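Local coordinates for putative carbonic anhydrase (Streptococcus mutans, PDB 3LAS) that catalyses the reversible hydration of carbon dioxide to hydrogencarbonate as a zinc-dependent beta-class carbonic anhydrase, at the interface of chains A and B. Coordinates in Å, arbitrary orientation; residue numbers count along the deposited sequence, not the author numbering. Chains: chain A/B, Putative carbonic anhydrase.

Contact 1: the interface of chains A and B. Residues chain A 4-6, 9; chain B 31-33, 85, 149.
A:Ser4 and the first residues of A helix 5-20 meet the side chain of B:Glu85. In this beta-class carbonic anhydrase the N-terminal helix of one subunit reaches over its partner, an exchange typical of the family's dimers. The carboxylate of B:Glu85 caps the helix start. B:Glu85 OE1 uses its syn lone pair, on the side of the other oxygen, to accept A:Tyr5 N at 3.0 Å. B:Glu85 OE2 takes two donors from opposite faces of the carboxylate plane. A:Phe6 N donates to B:Glu85 OE2 at 3.0 Å, on the syn side and 31° out of plane. The hydroxyl A:Ser4 OG donates to B:Glu85 OE2 at 2.7 Å, from well above the plane. Together these bonds fix the rotation of the carboxylate, and its negative charge would probably suit the helix N-terminus. B:Glu85 reaches the helix by an extended chain, with CG opposite its own backbone N (chi1 176°).

B:Thr31 CB sits over the centre of one face of the A:Tyr5 ring, 3.7 Å from its centroid. B:Arg32 NH2 comes to the ring edge, in plane, 4.0 Å from A:Tyr5 CE2.

Apolar packing joins the rest. The methyl B:Val33 CG2 touches A:Tyr5 CB at 3.6 Å. The other methyl, B:Val33 CG1, meets A:Phe9 CE2 at 3.9 Å. B:Ile149 CG2 lies beside A:Ser4.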
# COMPACT_ATOMS: atom_id res chain seq x y z
N SER A 4 1.42 -14.38 -18.04
CA SER A 4 2.34 -13.42 -17.37
C SER A 4 2.42 -13.88 -15.92
O SER A 4 1.92 -14.94 -15.50
CB SER A 4 1.88 -11.99 -17.55
OG SER A 4 0.60 -11.83 -16.94
N TYR A 5 3.04 -13.04 -15.06
CA TYR A 5 3.19 -13.50 -13.70
C TYR A 5 1.86 -13.56 -12.95
O TYR A 5 1.78 -14.32 -11.97
CB TYR A 5 4.25 -12.65 -12.89
CG TYR A 5 5.58 -13.27 -12.94
CD1 TYR A 5 5.90 -14.29 -12.07
CD2 TYR A 5 6.56 -12.81 -13.84
CE1 TYR A 5 7.12 -14.95 -12.05
CE2 TYR A 5 7.81 -13.43 -13.83
CZ TYR A 5 8.05 -14.49 -12.94
OH TYR A 5 9.32 -15.13 -12.91
N PHE A 6 0.83 -12.79 -13.38
CA PHE A 6 -0.46 -12.97 -12.77
C PHE A 6 -0.86 -14.43 -12.78
O PHE A 6 -1.45 -14.92 -11.81
CB PHE A 6 -1.45 -12.11 -13.56
CG PHE A 6 -2.87 -12.25 -13.10
CD1 PHE A 6 -3.25 -11.72 -11.90
CD2 PHE A 6 -3.77 -13.00 -13.82
CE1 PHE A 6 -4.60 -11.87 -11.44
CE2 PHE A 6 -5.11 -13.18 -13.37
CZ PHE A 6 -5.52 -12.61 -12.21
N PHE A 9 0.71 -16.25 -10.07
CA PHE A 9 0.15 -15.95 -8.75
C PHE A 9 -1.16 -16.70 -8.53
O PHE A 9 -1.41 -17.20 -7.42
CB PHE A 9 -0.14 -14.42 -8.67
CG PHE A 9 1.06 -13.52 -8.75
CD1 PHE A 9 2.35 -14.02 -8.65
CD2 PHE A 9 0.83 -12.17 -9.00
CE1 PHE A 9 3.46 -13.13 -8.79
CE2 PHE A 9 1.94 -11.33 -9.10
CZ PHE A 9 3.18 -11.76 -9.03
N THR B 31 9.78 -10.31 -10.37
CA THR B 31 8.67 -10.67 -11.28
C THR B 31 8.26 -9.53 -12.15
O THR B 31 7.45 -9.73 -13.05
CB THR B 31 7.42 -11.14 -10.54
OG1 THR B 31 6.84 -10.01 -9.86
CG2 THR B 31 7.71 -12.29 -9.54
N ARG B 32 8.82 -8.33 -11.92
CA ARG B 32 8.50 -7.15 -12.73
C ARG B 32 7.02 -6.77 -12.60
O ARG B 32 6.43 -6.15 -13.48
CB ARG B 32 8.91 -7.26 -14.21
CG ARG B 32 10.34 -7.70 -14.37
CD ARG B 32 10.67 -8.09 -15.89
NE ARG B 32 9.82 -9.12 -16.46
CZ ARG B 32 10.01 -10.44 -16.34
NH1 ARG B 32 11.05 -10.84 -15.65
NH2 ARG B 32 9.13 -11.25 -16.89
N VAL B 33 6.40 -7.14 -11.47
CA VAL B 33 4.97 -6.79 -11.24
C VAL B 33 4.82 -5.80 -10.09
O VAL B 33 5.57 -5.82 -9.09
CB VAL B 33 4.21 -8.07 -10.81
CG1 VAL B 33 2.73 -7.76 -10.47
CG2 VAL B 33 4.28 -9.14 -11.92
N GLU B 85 4.22 -4.95 -15.46
CA GLU B 85 2.93 -5.62 -15.27
C GLU B 85 2.25 -5.07 -14.03
O GLU B 85 2.95 -4.77 -13.06
CB GLU B 85 3.20 -7.15 -15.12
CG GLU B 85 1.93 -7.95 -14.82
CD GLU B 85 2.09 -9.46 -14.98
OE1 GLU B 85 3.21 -10.03 -15.16
OE2 GLU B 85 1.05 -10.14 -14.86
N ILE B 149 1.25 -4.70 -19.04
CA ILE B 149 0.30 -5.86 -18.94
C ILE B 149 -0.56 -5.57 -17.70
O ILE B 149 -0.00 -5.30 -16.61
CB ILE B 149 1.06 -7.11 -18.71
CG1 ILE B 149 1.97 -7.46 -19.93
CG2 ILE B 149 0.17 -8.37 -18.38
CD1 ILE B 149 2.98 -8.50 -19.55

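Contact 2: the interface of chains A and B. Residues chain A 42, 155, 157-160; chain B 16, 20, 53.
The turn A:Val157 to A:Gly160 runs past the B:His20 imidazole, and A:Gly160 adopts a positive phi (90°) there. This turn follows strand 149-155 of the beta-class carbonic anhydrase fold. B:His20 ends helix 5-20, the N-terminal helix that chain B lays over chain A. Its CG points away from the backbone N (chi1 -177°), which carries the ring out to the turn. There the A:Gly160 N stands above one ring face, offset toward the rim. The rim atom B:His20 CD2 comes within 3.4 Å of the carbonyl carbon C of A:Thr159. B:His20 NE2 donates a weak, bent hydrogen bond to A:Asp158 O (3.3 Å, 123° at the hydrogen).

B:Tyr16, one helical turn earlier, crosses A:Tyr155 at about a right angle. The A:Tyr155 hydroxyl lies at the edge of the B:Tyr16 ring, in its plane, with OH 3.6 Å from B:Tyr16 CE2. A:Gly160 O lies at that ring's edge too. Water 1 joins the two phenols, 2.8 Å from A:Tyr155 OH and 2.9 Å from B:Tyr16 OH. Nearby, the methyl B:Leu53 CD1 packs against A:Arg42 O at 3.3 Å. Within chain A, A:Val157 CG2 covers part of one face of the A:Arg42 guanidinium.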
# COMPACT_ATOMS: atom_id res chain seq x y z
N ARG A 42 11.11 -5.79 -1.30
CA ARG A 42 11.95 -6.50 -0.30
C ARG A 42 11.44 -6.29 1.10
O ARG A 42 12.12 -6.67 2.06
CB ARG A 42 13.38 -6.01 -0.40
CG ARG A 42 13.96 -6.17 -1.85
CD ARG A 42 15.20 -5.33 -2.07
NE ARG A 42 14.84 -3.91 -1.98
CZ ARG A 42 15.74 -2.93 -2.08
NH1 ARG A 42 17.05 -3.21 -2.31
NH2 ARG A 42 15.39 -1.69 -1.84
N TYR A 155 13.09 0.61 8.13
CA TYR A 155 13.37 -0.81 7.87
C TYR A 155 14.68 -0.92 7.06
O TYR A 155 14.83 -0.26 6.00
CB TYR A 155 12.20 -1.37 7.03
CG TYR A 155 12.40 -2.82 6.63
CD1 TYR A 155 12.73 -3.12 5.28
CD2 TYR A 155 12.30 -3.87 7.55
CE1 TYR A 155 12.89 -4.48 4.90
CE2 TYR A 155 12.48 -5.17 7.17
CZ TYR A 155 12.77 -5.48 5.88
OH TYR A 155 12.97 -6.80 5.55
N VAL A 157 16.62 -2.99 4.57
CA VAL A 157 16.26 -4.07 3.64
C VAL A 157 17.30 -5.17 3.65
O VAL A 157 16.98 -6.27 3.22
CB VAL A 157 16.08 -3.61 2.17
CG1 VAL A 157 14.84 -2.70 2.04
CG2 VAL A 157 17.32 -2.87 1.61
N ASP A 158 18.52 -4.93 4.08
CA ASP A 158 19.55 -6.00 4.11
C ASP A 158 19.49 -6.84 5.34
O ASP A 158 19.94 -7.97 5.30
CB ASP A 158 20.96 -5.40 3.88
CG ASP A 158 21.16 -4.89 2.48
OD1 ASP A 158 20.29 -4.96 1.62
OD2 ASP A 158 22.34 -4.49 2.27
N THR A 159 18.96 -6.32 6.44
CA THR A 159 19.04 -7.09 7.74
C THR A 159 17.66 -7.48 8.25
O THR A 159 17.56 -8.37 9.11
CB THR A 159 19.73 -6.35 8.80
OG1 THR A 159 18.92 -5.20 9.10
CG2 THR A 159 21.16 -5.90 8.39
N GLY A 160 16.60 -6.79 7.78
CA GLY A 160 15.26 -7.05 8.32
C GLY A 160 14.95 -6.19 9.52
O GLY A 160 13.83 -6.24 10.00
N TYR B 16 12.45 -11.57 13.54
CA TYR B 16 12.55 -11.49 12.07
C TYR B 16 13.97 -11.14 11.65
O TYR B 16 14.47 -11.73 10.68
CB TYR B 16 11.58 -10.39 11.53
CG TYR B 16 11.60 -10.41 10.03
CD1 TYR B 16 11.09 -11.51 9.35
CD2 TYR B 16 12.17 -9.35 9.25
CE1 TYR B 16 11.11 -11.57 7.91
CE2 TYR B 16 12.16 -9.40 7.88
CZ TYR B 16 11.61 -10.50 7.19
OH TYR B 16 11.59 -10.53 5.83
N HIS B 20 16.02 -13.31 9.06
CA HIS B 20 16.36 -12.71 7.78
C HIS B 20 17.85 -12.82 7.50
O HIS B 20 18.26 -12.99 6.37
CB HIS B 20 15.87 -11.23 7.84
CG HIS B 20 16.09 -10.51 6.54
ND1 HIS B 20 15.12 -10.16 5.61
CD2 HIS B 20 17.27 -10.09 6.07
CE1 HIS B 20 15.76 -9.51 4.61
NE2 HIS B 20 17.05 -9.46 4.89
N LEU B 53 10.43 -12.87 -0.89
CA LEU B 53 10.96 -11.58 -0.67
C LEU B 53 11.65 -11.08 -1.91
O LEU B 53 12.38 -11.81 -2.55
CB LEU B 53 11.90 -11.68 0.58
CG LEU B 53 12.08 -10.38 1.24
CD1 LEU B 53 10.81 -9.72 1.83
CD2 LEU B 53 13.13 -10.53 2.35
O HOH W 1 10.45 -7.99 5.04

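Contact 3: the interface of chains A and B. Residues chain A 33, 85, 149, 151; chain B 3-6.
The loop B:Met3 to B:Ser4 and the start of B helix 5-20 meet the starts of A strands 33-38, 85-91 and 149-155. This is one end of the two-fold dimer interface of the beta-class carbonic anhydrase, where the N-terminal helix of one subunit docks on the sheet of the other. The carboxylate of A:Glu85 receives two consecutive backbone amides. A:Glu85 OE1 uses its syn lone pair for B:Tyr5 N at 3.0 Å. A:Glu85 OE2 accepts B:Phe6 N at 2.9 Å, from the syn side and tilted 25° out of plane. The pair of bonds holds the carboxylate across the first turn of the helix. Here B:Ser4 OG is 3.7 Å from A:Glu85 OE2 and is not a bonding partner; its CB packs beside the carboxylate instead.

The B:Tyr5 side chain crosses A:Glu85 at about a right angle, the ring turned 64° from the carboxylate plane. Its CG lies on the far side from the backbone N (chi1 -153°), and B:Tyr5 CB touches the methyl A:Val33 CG2 at 3.7 Å. B:Phe6 offers a ring face to A:Ser151. A:Ser151 CB lies 3.6 Å above that plane, offset toward the rim, and 3.6 Å from B:Phe6 CG.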
# COMPACT_ATOMS: atom_id res chain seq x y z
N VAL A 33 -3.95 -0.38 14.50
CA VAL A 33 -2.82 0.31 13.88
C VAL A 33 -2.97 0.33 12.37
O VAL A 33 -3.43 -0.68 11.76
CB VAL A 33 -1.47 -0.39 14.23
CG1 VAL A 33 -0.31 0.35 13.53
CG2 VAL A 33 -1.25 -0.45 15.72
N GLU A 85 -3.84 4.47 15.81
CA GLU A 85 -2.40 4.60 15.89
C GLU A 85 -1.83 4.49 14.46
O GLU A 85 -2.38 3.76 13.63
CB GLU A 85 -1.88 3.42 16.81
CG GLU A 85 -0.36 3.42 16.89
CD GLU A 85 0.19 2.44 17.98
OE1 GLU A 85 -0.53 1.91 18.85
OE2 GLU A 85 1.44 2.30 17.89
N ILE A 149 -1.44 8.33 18.35
CA ILE A 149 -0.00 8.16 18.46
C ILE A 149 0.56 7.83 17.06
O ILE A 149 0.07 6.95 16.34
CB ILE A 149 0.39 7.01 19.41
CG1 ILE A 149 -0.03 7.42 20.86
CG2 ILE A 149 1.84 6.76 19.34
CD1 ILE A 149 0.13 6.32 21.90
N SER A 151 4.21 7.00 15.20
CA SER A 151 5.60 6.63 15.38
C SER A 151 6.29 6.60 14.03
O SER A 151 5.64 6.27 13.03
CB SER A 151 5.78 5.25 16.07
OG SER A 151 5.05 5.27 17.31
N MET B 3 4.10 1.64 25.62
CA MET B 3 3.38 2.88 25.40
C MET B 3 2.45 2.83 24.18
O MET B 3 1.43 3.54 24.13
CB MET B 3 4.33 3.99 25.19
CG MET B 3 5.00 4.24 26.55
SD MET B 3 5.98 5.75 26.46
CE MET B 3 7.24 5.46 27.74
N SER B 4 2.78 2.01 23.17
CA SER B 4 1.98 1.94 21.95
C SER B 4 2.16 0.53 21.38
O SER B 4 3.10 -0.22 21.72
CB SER B 4 2.55 2.93 20.86
OG SER B 4 3.90 2.52 20.58
N TYR B 5 1.29 0.18 20.42
CA TYR B 5 1.45 -1.09 19.78
C TYR B 5 2.71 -1.11 18.92
O TYR B 5 3.32 -2.20 18.73
CB TYR B 5 0.18 -1.46 18.97
CG TYR B 5 0.03 -2.87 18.87
CD1 TYR B 5 -0.79 -3.62 19.73
CD2 TYR B 5 0.76 -3.53 17.91
CE1 TYR B 5 -0.87 -5.02 19.63
CE2 TYR B 5 0.67 -4.93 17.81
CZ TYR B 5 -0.12 -5.63 18.70
OH TYR B 5 -0.16 -7.02 18.52
N PHE B 6 3.16 0.06 18.43
CA PHE B 6 4.44 0.11 17.72
C PHE B 6 5.53 -0.56 18.54
O PHE B 6 6.42 -1.25 17.99
CB PHE B 6 4.78 1.56 17.48
CG PHE B 6 6.17 1.77 16.93
CD1 PHE B 6 6.50 1.48 15.61
CD2 PHE B 6 7.15 2.28 17.75
CE1 PHE B 6 7.79 1.70 15.14
CE2 PHE B 6 8.45 2.50 17.33
CZ PHE B 6 8.76 2.24 16.00

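Contact 4: the interface of chains A and B. Residues chain A 39-41; chain B 26-27, 29, 56-57.
A:Met39 lies across one face of the B:His57 imidazole, and B:Pro29 of the same chain as the histidine covers the other. B:Pro29 CG sits over the ring centre. The methyl A:Met39 CE approaches the opposite face, offset toward the rim and 3.9 Å from B:His57 CE1. The ring is packed on both faces, which should limit its rotation. A:Met39 has its CG between backbone N and carbonyl carbon (chi1 72°), and the extended chain beyond it runs over the ring. Its CG also touches the imidazole.

These chain A residues belong to the Cys-X-Asp-X-Arg motif of beta-class carbonic anhydrases, which provides a zinc-binding cysteine and the Asp-Arg pair of the active site. A:Asp40 is the aspartate of that pair. Its carboxylate oxygen OD2 meets the methyl B:Leu27 CD2 at 3.4 Å, the two side chains crossing at about a right angle. The partner subunit probably helps to wall the active site, as in other beta-class enzymes.

A:Ser41 packs its CB against B:Pro29 CG at 3.9 Å. Two waters link its polar atoms to chain B. Water 2 lies between A:Ser41 O and the backbone N and O of B:Ala56, 2.8 Å from A:Ser41 O. Water 3 gathers A:Ser41 N, A:Ser41 OG, B:Leu27 O and the imidazole nitrogen B:His57 NE2. Water 3 lies 2.6 Å from B:Leu27 O.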
# COMPACT_ATOMS: atom_id res chain seq x y z
N MET A 39 6.15 0.62 -1.13
CA MET A 39 5.84 -0.53 -2.00
C MET A 39 6.93 -1.53 -2.20
O MET A 39 6.72 -2.61 -2.79
CB MET A 39 5.31 -0.03 -3.34
CG MET A 39 6.52 0.60 -4.15
SD MET A 39 5.84 1.47 -5.62
CE MET A 39 7.37 2.02 -6.33
N ASP A 40 8.16 -1.19 -1.74
CA ASP A 40 9.33 -1.98 -1.99
C ASP A 40 9.12 -3.48 -1.86
O ASP A 40 8.63 -3.98 -0.86
CB ASP A 40 10.46 -1.54 -1.05
CG ASP A 40 11.77 -2.10 -1.50
OD1 ASP A 40 12.15 -3.21 -1.04
OD2 ASP A 40 12.47 -1.37 -2.22
N SER A 41 9.55 -4.16 -2.91
CA SER A 41 9.37 -5.65 -3.02
C SER A 41 10.11 -6.42 -1.96
O SER A 41 9.81 -7.61 -1.72
CB SER A 41 9.83 -6.12 -4.39
OG SER A 41 11.26 -5.93 -4.55
N PRO B 26 17.96 -6.97 -5.19
CA PRO B 26 17.84 -5.80 -6.07
C PRO B 26 16.65 -4.94 -5.77
O PRO B 26 15.58 -5.41 -5.37
CB PRO B 26 17.67 -6.47 -7.48
CG PRO B 26 18.04 -7.86 -7.35
CD PRO B 26 17.82 -8.30 -5.87
N LEU B 27 16.71 -3.65 -6.05
CA LEU B 27 15.57 -2.76 -6.06
C LEU B 27 14.49 -3.16 -7.06
O LEU B 27 13.28 -2.96 -6.84
CB LEU B 27 16.04 -1.29 -6.37
CG LEU B 27 15.84 -0.36 -5.16
CD1 LEU B 27 16.54 0.96 -5.40
CD2 LEU B 27 14.41 -0.10 -4.69
N PRO B 29 11.92 -5.37 -8.77
CA PRO B 29 11.25 -6.59 -8.40
C PRO B 29 11.51 -7.75 -9.36
O PRO B 29 11.42 -7.54 -10.58
CB PRO B 29 9.80 -6.21 -8.33
CG PRO B 29 9.84 -4.72 -8.02
CD PRO B 29 11.00 -4.22 -8.87
N ALA B 56 7.72 -8.61 -5.90
CA ALA B 56 6.76 -7.71 -6.52
C ALA B 56 6.59 -6.46 -5.70
O ALA B 56 6.58 -6.49 -4.45
CB ALA B 56 5.40 -8.41 -6.67
N HIS B 57 6.41 -5.32 -6.34
CA HIS B 57 5.95 -4.11 -5.63
C HIS B 57 4.51 -4.33 -5.17
O HIS B 57 3.72 -4.93 -5.89
CB HIS B 57 6.03 -2.88 -6.55
CG HIS B 57 7.39 -2.37 -6.68
ND1 HIS B 57 7.86 -1.73 -7.81
CD2 HIS B 57 8.41 -2.34 -5.77
CE1 HIS B 57 9.09 -1.30 -7.56
NE2 HIS B 57 9.50 -1.74 -6.35
O HOH W 2 7.49 -8.73 -2.83
O HOH W 3 11.73 -3.18 -4.71

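Contact 1 and contact 3 are twins at the two ends of the interface, their C-alpha centres about 35 Å apart. Measured between C-alpha centres, contact 2 lies about 23 Å from contact 1 and about 21 Å from contact 3. On the same measure contact 4 is about 12 Å from both contact 1 and contact 2, and about 26 Å from contact 3. Helix 5-20 of chain B contributes its start to contact 3 and its end to contact 2, so one helix spans much of the interface. The A:Asp40 to A:Arg42 stretch joins contact 4 to contact 2. Dimer packing is thus continuous with the active-site motif.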